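PDB 5K34: ankyrin-repeat protein B from Legionella pneumophila, which is a bacterial F-box effector that hijacks the host ubiquitin-proteasome system, its ankyrin domain probably serving to bind partner proteins. Local coordinates for residues R8-N13 / K27-K32; F70-K75 / S81-L86; K88-P93 / K101-L106. All coordinates share one frame; numbering follows the deposited sequence. Where two conformers were deposited one is given.

Contact 1 (R8-N13 / K27-K32); sequences RELWGN and KKILKK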
loop_
_atom_site.group_PDB
_atom_site.type_symbol
_atom_site.label_atom_id
_atom_site.label_comp_id
_atom_site.label_asym_id
_atom_site.label_seq_id
_atom_site.Cartn_x
_atom_site.Cartn_y
_atom_site.Cartn_z
ATOM N N ARG A 8 -7.010 16.628 0.047
ATOM C CA ARG A 8 -5.559 16.490 0.197
ATOM C C ARG A 8 -5.176 16.266 1.643
ATOM O O ARG A 8 -4.254 15.448 1.903
ATOM C CB ARG A 8 -4.866 17.761 -0.358
ATOM C CG ARG A 8 -4.823 17.763 -1.847
ATOM C CD ARG A 8 -4.221 19.067 -2.355
ATOM N NE ARG A 8 -4.040 18.957 -3.799
ATOM C CZ ARG A 8 -3.521 19.915 -4.557
ATOM N NH1 ARG A 8 -3.152 21.068 -4.011
ATOM N NH2 ARG A 8 -3.390 19.696 -5.855
ATOM N N GLU A 9 -5.807 16.920 2.611
ATOM C CA GLU A 9 -5.522 16.685 4.017
ATOM C C GLU A 9 -5.885 15.263 4.402
ATOM O O GLU A 9 -5.113 14.576 5.067
ATOM C CB GLU A 9 -6.272 17.697 4.900
ATOM C CG GLU A 9 -6.218 17.448 6.405
ATOM C CD GLU A 9 -7.078 18.408 7.249
ATOM O OE1 GLU A 9 -8.041 19.023 6.711
ATOM O OE2 GLU A 9 -6.763 18.540 8.458
ATOM N N LEU A 10 -7.064 14.787 3.955
ATOM C CA LEU A 10 -7.445 13.403 4.198
ATOM C C LEU A 10 -6.463 12.429 3.560
ATOM O O LEU A 10 -6.136 11.425 4.207
ATOM C CB LEU A 10 -8.855 13.120 3.675
ATOM C CG LEU A 10 -10.047 13.739 4.445
ATOM C CD1 LEU A 10 -11.319 13.568 3.622
ATOM C CD2 LEU A 10 -10.171 13.082 5.795
ATOM N N TRP A 11 -6.036 12.700 2.339
ATOM C CA TRP A 11 -5.089 11.782 1.681
ATOM C C TRP A 11 -3.784 11.679 2.490
ATOM O O TRP A 11 -3.256 10.578 2.679
ATOM C CB TRP A 11 -4.782 12.239 0.254
ATOM C CG TRP A 11 -3.853 11.298 -0.460
ATOM C CD1 TRP A 11 -2.483 11.323 -0.459
ATOM C CD2 TRP A 11 -4.241 10.176 -1.237
ATOM N NE1 TRP A 11 -2.002 10.272 -1.204
ATOM C CE2 TRP A 11 -3.053 9.561 -1.716
ATOM C CE3 TRP A 11 -5.481 9.626 -1.602
ATOM C CZ2 TRP A 11 -3.080 8.434 -2.534
ATOM C CZ3 TRP A 11 -5.492 8.480 -2.408
ATOM C CH2 TRP A 11 -4.311 7.919 -2.877
ATOM N N GLY A 12 -3.240 12.820 2.921
ATOM C CA GLY A 12 -2.009 12.755 3.716
ATOM C C GLY A 12 -2.185 11.975 4.997
ATOM O O GLY A 12 -1.315 11.175 5.367
ATOM N N ASN A 13 -3.326 12.166 5.665
ATOM C CA ASN A 13 -3.601 11.414 6.891
ATOM C C ASN A 13 -3.793 9.923 6.593
ATOM O O ASN A 13 -3.425 9.066 7.415
ATOM C CB ASN A 13 -4.861 11.977 7.568
ATOM C CG ASN A 13 -4.611 13.292 8.228
ATOM O OD1 ASN A 13 -3.472 13.703 8.454
ATOM N ND2 ASN A 13 -5.691 13.983 8.576
ATOM N N LYS A 27 -9.898 2.944 7.455
ATOM C CA LYS A 27 -11.309 2.672 7.104
ATOM C C LYS A 27 -12.175 3.918 7.305
ATOM O O LYS A 27 -13.046 4.212 6.479
ATOM C CB LYS A 27 -11.828 1.504 7.944
ATOM C CG LYS A 27 -11.295 0.163 7.499
ATOM C CD LYS A 27 -11.727 -0.926 8.507
ATOM C CE LYS A 27 -11.356 -2.351 8.105
ATOM N NZ LYS A 27 -11.680 -3.393 9.132
ATOM N N LYS A 28 -11.918 4.621 8.395
ATOM C CA LYS A 28 -12.691 5.874 8.647
ATOM C C LYS A 28 -12.494 6.908 7.576
ATOM O O LYS A 28 -13.470 7.600 7.137
ATOM C CB LYS A 28 -12.281 6.485 9.980
ATOM C CG LYS A 28 -12.840 5.783 11.182
ATOM C CD LYS A 28 -12.466 6.566 12.430
ATOM C CE LYS A 28 -12.433 8.047 12.100
ATOM N NZ LYS A 28 -13.706 8.815 12.384
ATOM N N ILE A 29 -11.265 7.068 7.091
ATOM C CA ILE A 29 -10.996 8.032 6.030
ATOM C C ILE A 29 -11.612 7.574 4.715
ATOM O O ILE A 29 -12.204 8.392 3.969
ATOM C CB ILE A 29 -9.477 8.278 5.889
ATOM C CG1 ILE A 29 -8.939 8.962 7.136
ATOM C CG2 ILE A 29 -9.188 9.071 4.602
ATOM C CD1 ILE A 29 -7.418 8.940 7.233
ATOM N N LEU A 30 -11.513 6.287 4.382
ATOM C CA LEU A 30 -12.070 5.817 3.090
ATOM C C LEU A 30 -13.606 5.925 3.079
ATOM O O LEU A 30 -14.165 6.090 1.982
ATOM C CB LEU A 30 -11.583 4.405 2.771
ATOM C CG LEU A 30 -10.049 4.300 2.612
ATOM C CD1 LEU A 30 -9.690 2.914 2.219
ATOM C CD2 LEU A 30 -9.493 5.313 1.613
ATOM N N LYS A 31 -14.246 5.901 4.244
ATOM C CA LYS A 31 -15.712 6.092 4.286
ATOM C C LYS A 31 -16.083 7.489 3.828
ATOM O O LYS A 31 -17.261 7.702 3.477
ATOM C CB LYS A 31 -16.186 5.935 5.704
ATOM C CG LYS A 31 -16.573 4.545 6.102
ATOM C CD LYS A 31 -17.745 4.797 7.048
ATOM C CE LYS A 31 -17.978 3.703 8.077
ATOM N NZ LYS A 31 -19.032 4.217 9.028
ATOM N N LYS A 32 -15.167 8.456 3.870
ATOM C CA LYS A 32 -15.444 9.853 3.447
ATOM C C LYS A 32 -15.362 9.989 1.933
ATOM O O LYS A 32 -15.494 11.097 1.403
ATOM C CB LYS A 32 -14.494 10.830 4.145
ATOM C CG LYS A 32 -14.596 10.814 5.657
ATOM C CD LYS A 32 -13.729 11.856 6.340
ATOM C CE LYS A 32 -13.866 11.751 7.846
ATOM N NZ LYS A 32 -15.313 11.636 8.227
#
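L10 meets both I29 of helix 23-30 and K32 just beyond it. It lies where the two backbones come nearest, with the CA atoms of L10 and I29 6.7 Å apart. The backbone O of L10 sits 3.9 Å from CG2 of I29, and CB of L10 lies 4.2 Å from the same methyl. The rest of the leucine passes I29 and reaches K32. Its CD2 is 3.8 Å from CD of K32, and its CD1 is 4.0 Å from that same carbon. The two side chains cross at about a right angle, so the fork of the leucine rests against the middle of the lysine chain. K32 is straight as far as CE and bends at its last torsion (chi4 -46°). Its aliphatic part does the packing, and the ammonium end leads away from the first helix.

W11 turns to the other side. Its ring stacks on H43 and touches I34, so the loop after helix 23-30 covers that side of helix 5-19.

N13 is one turn after L10 and meets the other branch of I29. CD1 of I29 is 3.8 Å from the backbone C of N13 and 4.0 Å from its CB. The extended second torsion of I29 (chi2 166°) sends CD1 out to N13, while CG2 stays beside L10. One isoleucine thus spans a helical turn. It also touches L14, which L30 reaches too.

The contacts between the two segments are all van der Waals. The two helices run antiparallel, with aliphatic branches between them and lysine and asparagine at the margin. This is the antiparallel helix pairing characteristic of the ankyrin fold.

Contact 2 (F70-K75 / S81-L86); sequences FDPNFK and SPISLL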
loop_
_atom_site.group_PDB
_atom_site.type_symbol
_atom_site.label_atom_id
_atom_site.label_comp_id
_atom_site.label_asym_id
_atom_site.label_seq_id
_atom_site.Cartn_x
_atom_site.Cartn_y
_atom_site.Cartn_z
ATOM N N PHE A 70 -6.258 -2.711 -6.968
ATOM C CA PHE A 70 -4.990 -2.025 -7.181
ATOM C C PHE A 70 -4.214 -2.676 -8.320
ATOM O O PHE A 70 -4.242 -3.885 -8.464
ATOM C CB PHE A 70 -4.075 -2.143 -5.932
ATOM C CG PHE A 70 -4.444 -1.207 -4.804
ATOM C CD1 PHE A 70 -3.905 0.057 -4.705
ATOM C CD2 PHE A 70 -5.339 -1.622 -3.799
ATOM C CE1 PHE A 70 -4.229 0.912 -3.664
ATOM C CE2 PHE A 70 -5.693 -0.779 -2.764
ATOM C CZ PHE A 70 -5.138 0.480 -2.682
ATOM N N ASP A 71 -3.487 -1.843 -9.088
ATOM C CA ASP A 71 -2.525 -2.341 -10.047
ATOM C C ASP A 71 -1.194 -2.555 -9.295
ATOM O O ASP A 71 -0.569 -1.561 -8.910
ATOM C CB ASP A 71 -2.363 -1.324 -11.181
ATOM C CG ASP A 71 -1.265 -1.709 -12.133
ATOM O OD1 ASP A 71 -0.554 -2.736 -11.958
ATOM O OD2 ASP A 71 -1.029 -0.899 -13.094
ATOM N N PRO A 72 -0.786 -3.808 -9.034
ATOM C CA PRO A 72 0.400 -4.027 -8.173
ATOM C C PRO A 72 1.731 -3.697 -8.895
ATOM O O PRO A 72 2.758 -3.756 -8.241
ATOM C CB PRO A 72 0.295 -5.531 -7.847
ATOM C CG PRO A 72 -0.376 -6.095 -9.092
ATOM C CD PRO A 72 -1.373 -5.078 -9.569
ATOM N N ASN A 73 1.659 -3.414 -10.191
ATOM C CA ASN A 73 2.854 -2.965 -10.930
ATOM C C ASN A 73 2.833 -1.474 -11.197
ATOM O O ASN A 73 3.688 -0.975 -11.932
ATOM C CB ASN A 73 3.004 -3.763 -12.242
ATOM C CG ASN A 73 3.219 -5.246 -11.951
ATOM O OD1 ASN A 73 2.279 -6.067 -12.223
ATOM N ND2 ASN A 73 4.317 -5.614 -11.373
ATOM N N PHE A 74 1.900 -0.731 -10.621
ATOM C CA PHE A 74 1.850 0.721 -10.876
ATOM C C PHE A 74 2.906 1.428 -10.069
ATOM O O PHE A 74 2.915 1.380 -8.825
ATOM C CB PHE A 74 0.474 1.285 -10.549
ATOM C CG PHE A 74 0.376 2.766 -10.811
ATOM C CD1 PHE A 74 0.328 3.234 -12.129
ATOM C CD2 PHE A 74 0.449 3.681 -9.755
ATOM C CE1 PHE A 74 0.299 4.620 -12.381
ATOM C CE2 PHE A 74 0.442 5.054 -10.021
ATOM C CZ PHE A 74 0.357 5.502 -11.338
ATOM N N LYS A 75 3.813 2.126 -10.777
ATOM C CA LYS A 75 4.951 2.784 -10.137
ATOM C C LYS A 75 4.633 4.167 -9.625
ATOM O O LYS A 75 3.886 4.951 -10.244
ATOM C CB LYS A 75 6.098 2.894 -11.160
ATOM C CG LYS A 75 6.664 1.536 -11.532
ATOM C CD LYS A 75 7.781 1.616 -12.577
ATOM C CE LYS A 75 7.306 2.073 -13.964
ATOM N NZ LYS A 75 6.334 1.107 -14.534
ATOM N N SER A 81 6.849 0.130 -7.451
ATOM C CA SER A 81 5.476 -0.397 -7.456
ATOM C C SER A 81 5.280 -1.199 -6.154
ATOM O O SER A 81 6.237 -1.541 -5.467
ATOM C CB SER A 81 5.258 -1.304 -8.669
ATOM O OG SER A 81 6.138 -2.408 -8.554
ATOM N N PRO A 82 4.023 -1.573 -5.851
ATOM C CA PRO A 82 3.834 -2.451 -4.697
ATOM C C PRO A 82 4.692 -3.709 -4.769
ATOM O O PRO A 82 5.358 -4.050 -3.798
ATOM C CB PRO A 82 2.306 -2.735 -4.753
ATOM C CG PRO A 82 1.747 -1.445 -5.300
ATOM C CD PRO A 82 2.732 -1.025 -6.360
ATOM N N ILE A 83 4.683 -4.376 -5.925
ATOM C CA ILE A 83 5.514 -5.579 -6.059
ATOM C C ILE A 83 6.994 -5.277 -5.947
ATOM O O ILE A 83 7.714 -6.006 -5.259
ATOM C CB ILE A 83 5.212 -6.341 -7.373
ATOM C CG1 ILE A 83 3.844 -7.010 -7.264
ATOM C CG2 ILE A 83 6.281 -7.419 -7.614
ATOM C CD1 ILE A 83 3.295 -7.391 -8.630
ATOM N N SER A 84 7.490 -4.252 -6.666
ATOM C CA SER A 84 8.942 -4.049 -6.638
ATOM C C SER A 84 9.418 -3.585 -5.274
ATOM O O SER A 84 10.506 -3.943 -4.837
ATOM C CB SER A 84 9.395 -3.109 -7.771
ATOM O OG SER A 84 9.107 -1.741 -7.482
ATOM N N LEU A 85 8.591 -2.830 -4.541
ATOM C CA LEU A 85 8.964 -2.394 -3.198
ATOM C C LEU A 85 9.021 -3.601 -2.250
ATOM O O LEU A 85 9.952 -3.718 -1.444
ATOM C CB LEU A 85 7.966 -1.340 -2.706
ATOM C CG LEU A 85 8.346 -0.651 -1.397
ATOM C CD1 LEU A 85 9.673 0.126 -1.565
ATOM C CD2 LEU A 85 7.222 0.260 -0.950
ATOM N N LEU A 86 8.043 -4.495 -2.355
ATOM C CA LEU A 86 8.067 -5.760 -1.581
ATOM C C LEU A 86 9.322 -6.556 -1.911
ATOM O O LEU A 86 9.970 -7.103 -1.014
ATOM C CB LEU A 86 6.797 -6.566 -1.846
ATOM C CG LEU A 86 5.544 -6.045 -1.143
ATOM C CD1 LEU A 86 4.315 -6.638 -1.849
ATOM C CD2 LEU A 86 5.564 -6.397 0.339
HETATM O O HOH W 1 6.369 -4.148 -10.586
#
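One hydrogen bond joins P72 to I83. I83 N gives its hydrogen to P72 O over 3.1 Å, nearly straight at 169° and almost end-on to the carbonyl. A weaker CA-H...O contact runs from S81 CA to F74 O, 3.4 Å away.

A water joins the segments: it accepts from N73 ND2 at 2.6 Å, and its O is 2.7 Å from S81 OG.

Within segments, S81 and S84 form a capping box: S84 N donates to S81 OG, and S81 N to S84 OG. The chi1 of S81, 63°, turns OG to the N-H of S84 at the start of the helix. D71 to F74 make a type I turn, and D71 OD1 accepts from N73 N in an Asx turn.

Van der Waals packing centres on CD1 of I83, 3.6 Å from P72 CB, its apolar partner. The N73 amide lies against it too, ND2 3.4 Å from I83 CD1. P72 and I83 run side by side, and M110 of helix 97-112 touches both. P82 CD packs against P72 O at 3.3 Å.

S81 to S84, the N-cap and first turn of helix 82-91, resemble the Thr-Pro-Leu-His signature that opens the first helix of ankyrin repeats.

Contact 3 (K88-P93 / K101-L106); sequences KQLANP and KQIRAL
OE1 of Q89 is hydrogen-bonded to the hydroxyl of Y58 and also packs on I103. The other end of the amide is held too, since NE2 bonds to the backbone O of I53. These two bonds fix the rotation of the amide. CD1 of I103 lies 3.7 Å from OE1 of Q89 and 3.7 Å from its CB. The two side chains cross at about a right angle, and the methyl lies against CB and OE1, which are on the same side of the chain (chi3 -27°).

The other branch of I103 faces L90, with CG2 3.9 Å from CB of L90. The CA atoms of L90 and I103 are 6.5 Å apart, the nearest pair across the contact.

L90 also covers R104. Its CD1 is 3.5 Å from CG of R104 and 3.6 Å from CZ. This methyl stands over the centre of one guanidinium face. The arginine chain is extended from CG to NE. A final torsion of 94° then turns the flat group broadside to the leucine. The contact is van der Waals, methyl against flat face.

Helices 82-91 and 97-112 run antiparallel here. Helix 58-67 lies beside them, with Y58 touching I103. F95, in the connecting loop, packs on both Q89 and I103.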
loop_
_atom_site.group_PDB
_atom_site.type_symbol
_atom_site.label_atom_id
_atom_site.label_comp_id
_atom_site.label_asym_id
_atom_site.label_seq_id
_atom_site.Cartn_x
_atom_site.Cartn_y
_atom_site.Cartn_z
ATOM N N LYS A 88 12.171 -5.449 -2.989
ATOM C CA LYS A 88 13.319 -4.814 -2.328
ATOM C C LYS A 88 13.485 -5.170 -0.822
ATOM O O LYS A 88 14.572 -5.414 -0.291
ATOM C CB LYS A 88 13.245 -3.313 -2.480
ATOM C CG LYS A 88 13.624 -2.803 -3.851
ATOM C CD LYS A 88 13.725 -1.274 -3.892
ATOM C CE LYS A 88 14.760 -0.787 -2.893
ATOM N NZ LYS A 88 15.320 0.532 -3.353
ATOM N N GLN A 89 12.336 -5.209 -0.126
ATOM C CA GLN A 89 12.276 -5.606 1.263
ATOM C C GLN A 89 12.737 -7.068 1.414
ATOM O O GLN A 89 13.519 -7.377 2.310
ATOM C CB GLN A 89 10.853 -5.449 1.820
ATOM C CG GLN A 89 10.424 -3.999 1.959
ATOM C CD GLN A 89 9.090 -3.895 2.687
ATOM O OE1 GLN A 89 8.267 -4.821 2.642
ATOM N NE2 GLN A 89 8.863 -2.773 3.342
ATOM N N LEU A 90 12.241 -7.933 0.553
ATOM C CA LEU A 90 12.587 -9.361 0.625
ATOM C C LEU A 90 14.078 -9.560 0.445
ATOM O O LEU A 90 14.633 -10.485 1.082
ATOM C CB LEU A 90 11.847 -10.112 -0.462
ATOM C CG LEU A 90 11.913 -11.642 -0.428
ATOM C CD1 LEU A 90 11.269 -12.185 0.848
ATOM C CD2 LEU A 90 11.215 -12.219 -1.663
ATOM N N ALA A 91 14.740 -8.725 -0.352
ATOM C CA ALA A 91 16.195 -8.859 -0.572
ATOM C C ALA A 91 16.987 -8.150 0.488
ATOM O O ALA A 91 18.240 -8.295 0.496
ATOM C CB ALA A 91 16.522 -8.301 -1.943
ATOM N N ASN A 92 16.375 -7.372 1.367
ATOM C CA ASN A 92 17.074 -6.563 2.362
ATOM C C ASN A 92 17.384 -7.424 3.603
ATOM O O ASN A 92 16.525 -7.972 4.267
ATOM C CB ASN A 92 16.171 -5.382 2.747
ATOM C CG ASN A 92 16.813 -4.424 3.749
ATOM O OD1 ASN A 92 17.644 -4.779 4.551
ATOM N ND2 ASN A 92 16.313 -3.172 3.748
ATOM N N PRO A 93 18.697 -7.527 3.971
ATOM C CA PRO A 93 19.078 -8.399 5.142
ATOM C C PRO A 93 18.570 -7.981 6.506
ATOM O O PRO A 93 18.617 -8.773 7.463
ATOM C CB PRO A 93 20.604 -8.375 5.140
ATOM C CG PRO A 93 21.029 -7.455 4.056
ATOM C CD PRO A 93 19.837 -6.830 3.358
ATOM N N LYS A 101 8.251 -13.867 5.275
ATOM C CA LYS A 101 7.153 -14.787 4.882
ATOM C C LYS A 101 5.903 -13.989 4.462
ATOM O O LYS A 101 5.217 -14.299 3.503
ATOM C CB LYS A 101 6.811 -15.657 6.105
ATOM C CG LYS A 101 7.850 -16.752 6.290
ATOM C CD LYS A 101 7.800 -17.692 5.097
ATOM C CE LYS A 101 8.437 -19.077 5.292
ATOM N NZ LYS A 101 8.129 -19.870 4.060
ATOM N N GLN A 102 5.639 -12.949 5.203
ATOM C CA GLN A 102 4.492 -12.060 4.843
ATOM C C GLN A 102 4.710 -11.328 3.517
ATOM O O GLN A 102 3.767 -11.173 2.692
ATOM C CB GLN A 102 4.173 -11.053 5.913
ATOM C CG GLN A 102 2.980 -10.230 5.473
ATOM C CD GLN A 102 1.734 -11.066 5.134
ATOM O OE1 GLN A 102 1.238 -11.197 3.930
ATOM N NE2 GLN A 102 1.185 -11.607 6.208
ATOM N N ILE A 103 5.973 -10.924 3.287
ATOM C CA ILE A 103 6.325 -10.236 2.058
ATOM C C ILE A 103 6.162 -11.181 0.870
ATOM O O ILE A 103 5.535 -10.825 -0.149
ATOM C CB ILE A 103 7.774 -9.699 2.162
ATOM C CG1 ILE A 103 7.832 -8.554 3.138
ATOM C CG2 ILE A 103 8.280 -9.275 0.789
ATOM C CD1 ILE A 103 9.261 -8.270 3.664
ATOM N N ARG A 104 6.682 -12.383 1.017
ATOM C CA ARG A 104 6.577 -13.357 -0.018
ATOM C C ARG A 104 5.129 -13.687 -0.371
ATOM O O ARG A 104 4.754 -13.832 -1.551
ATOM C CB ARG A 104 7.355 -14.613 0.418
ATOM C CG ARG A 104 8.835 -14.618 0.084
ATOM C CD ARG A 104 9.560 -16.001 0.247
ATOM N NE ARG A 104 11.020 -15.866 -0.026
ATOM C CZ ARG A 104 11.986 -15.662 0.880
ATOM N NH1 ARG A 104 11.701 -15.607 2.169
ATOM N NH2 ARG A 104 13.264 -15.532 0.490
ATOM N N ALA A 105 4.290 -13.829 0.650
ATOM C CA ALA A 105 2.873 -14.133 0.428
ATOM C C ALA A 105 2.173 -12.986 -0.329
ATOM O O ALA A 105 1.328 -13.262 -1.204
ATOM C CB ALA A 105 2.192 -14.396 1.758
ATOM N N LEU A 106 2.511 -11.744 -0.005
ATOM C CA LEU A 106 1.928 -10.596 -0.720
ATOM C C LEU A 106 2.441 -10.539 -2.171
ATOM O O LEU A 106 1.605 -10.287 -3.063
ATOM C CB LEU A 106 2.233 -9.290 0.021
ATOM C CG LEU A 106 1.389 -8.984 1.215
ATOM C CD1 LEU A 106 2.020 -7.978 2.147
ATOM C CD2 LEU A 106 0.005 -8.479 0.780
#

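In the fold
From the N terminus, contact 1 closes the short turn between helix 5-19 and helix 23-30. The chain then passes through helices 48-54 and 58-67. In contact 2 the loop after helix 58-67 folds onto the start of helix 82-91. Contact 3 closes the turn between helices 82-91 and 97-112. The three run in series; none encloses or crosses another. Contacts 2 and 3 share helix 82-91 and touch: L86 O lies 3.3 Å from I103 CG2. Contact 1 sits across the chain's centre from both, its centre about 28 Å from that of contact 3. Contact 1 ties the N-terminal helix pair; contacts 2 and 3 tie helix 82-91 to the loop before it and the last helix.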